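Local atomic coordinates of putative outer membrane lipoprotein (Salmonella typhimurium LT2, PDB entry 2RD1), a protein that is of unknown function but, as a small lipoprotein of the DUF903 family, is probably anchored in the bacterial outer membrane. Residues R40-S44 against N45-Q49. Residues are numbered along the deposited sequence; the frame is centred on the assembly and turned at random.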
# COMPACT_ATOMS: atom_id res chain seq x y z
N ARG A 40 -2.15 1.76 9.58
CA ARG A 40 -0.78 2.25 9.68
C ARG A 40 -0.60 3.48 8.80
O ARG A 40 -1.52 3.94 8.14
CB ARG A 40 0.21 1.18 9.21
CG ARG A 40 -0.10 -0.24 9.64
CD ARG A 40 0.28 -0.52 11.07
NE ARG A 40 0.17 -1.95 11.37
CZ ARG A 40 0.36 -2.49 12.57
NH1 ARG A 40 0.68 -1.72 13.60
NH2 ARG A 40 0.24 -3.80 12.73
N GLU A 41 0.62 4.00 8.81
CA GLU A 41 0.98 5.15 8.01
C GLU A 41 2.46 4.99 7.69
O GLU A 41 3.20 4.44 8.50
CB GLU A 41 0.72 6.45 8.78
CG GLU A 41 0.41 7.66 7.88
CD GLU A 41 -0.07 8.88 8.67
OE1 GLU A 41 0.71 9.38 9.51
OE2 GLU A 41 -1.21 9.34 8.45
N ILE A 42 2.87 5.44 6.52
CA ILE A 42 4.27 5.33 6.11
C ILE A 42 4.66 6.53 5.27
O ILE A 42 3.83 7.11 4.58
CB ILE A 42 4.51 4.04 5.28
CG1 ILE A 42 5.97 3.97 4.83
CG2 ILE A 42 3.60 4.02 4.05
CD1 ILE A 42 6.31 2.71 4.05
N ASN A 43 5.92 6.92 5.35
CA ASN A 43 6.40 8.05 4.57
C ASN A 43 6.21 7.75 3.08
O ASN A 43 6.67 6.72 2.58
CB ASN A 43 7.87 8.33 4.89
CG ASN A 43 8.51 9.29 3.91
OD1 ASN A 43 7.90 10.27 3.49
ND2 ASN A 43 9.76 9.01 3.55
N SER A 44 5.53 8.66 2.39
CA SER A 44 5.25 8.50 0.97
C SER A 44 6.50 8.29 0.13
O SER A 44 6.41 7.77 -0.99
CB SER A 44 4.49 9.73 0.46
OG SER A 44 3.30 9.92 1.19
N ASN A 45 7.66 8.68 0.64
CA ASN A 45 8.91 8.51 -0.10
C ASN A 45 9.39 7.06 -0.02
O ASN A 45 10.15 6.60 -0.88
CB ASN A 45 9.99 9.44 0.45
CG ASN A 45 9.66 10.91 0.26
OD1 ASN A 45 8.75 11.44 0.91
ND2 ASN A 45 10.37 11.56 -0.64
N ASP A 46 8.94 6.36 1.01
CA ASP A 46 9.32 4.97 1.21
C ASP A 46 8.48 3.99 0.40
O ASP A 46 8.68 2.77 0.49
CB ASP A 46 9.22 4.62 2.69
CG ASP A 46 10.23 5.37 3.54
OD1 ASP A 46 11.44 5.18 3.32
OD2 ASP A 46 9.81 6.15 4.42
N VAL A 47 7.54 4.51 -0.39
CA VAL A 47 6.69 3.66 -1.21
C VAL A 47 7.17 3.62 -2.66
O VAL A 47 7.14 4.63 -3.37
CB VAL A 47 5.22 4.15 -1.20
CG1 VAL A 47 4.36 3.22 -2.03
CG2 VAL A 47 4.70 4.23 0.24
N ALA A 48 7.60 2.44 -3.10
CA ALA A 48 8.10 2.26 -4.46
C ALA A 48 6.94 2.12 -5.44
O ALA A 48 6.87 2.84 -6.44
CB ALA A 48 9.02 1.05 -4.53
N GLN A 49 6.04 1.18 -5.16
CA GLN A 49 4.87 0.96 -6.00
C GLN A 49 3.61 0.61 -5.22
O GLN A 49 3.67 0.04 -4.13
CB GLN A 49 5.16 -0.11 -7.06
CG GLN A 49 5.76 0.48 -8.33
CD GLN A 49 6.16 -0.55 -9.37
OE1 GLN A 49 7.03 -1.40 -9.12
NE2 GLN A 49 5.54 -0.48 -10.54
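The backbone N of D46 donates to N43 O at 2.8 Å, closing a type I beta turn over N43-S44-N45-D46. A second bond joins the side chains at the ends of this turn, N43 ND2 lying 3.0 Å from D46 OD2. The amide and carboxylate planes stand 84° apart, and the NH2 group reaches the oxygen from above the carboxylate plane. With CG of N43 anti to the backbone N (chi1 168°), the amide is carried forward over the turn, where its other end accepts a weak but nearly straight bond from N45 N to N43 OD1 (3.3 Å), an Asx turn laid over the beta turn. The segment joins strand 39-43 to strand 47-52 and leads the chain from one antiparallel sheet to the other; the DUF903 family belongs to the SH3 clan, and the turn probably corresponds to the short 3-10 turn between the last two strands of SH3 barrels. S44 OG bonds T30 OG1, tying the turn to strand 29-33. Beneath the polar layer, I42 extends its longer branch under D46, with CD1 3.7 Å from D46 CB, while its CG2 methyl meets V47 CG2 at 4.0 Å. I42 and V47 also rest on T9 and M7, respectively, of strand 4-9, with which strand 47-52 pairs through a classic beta bulge, A48 and Q49 both facing T8.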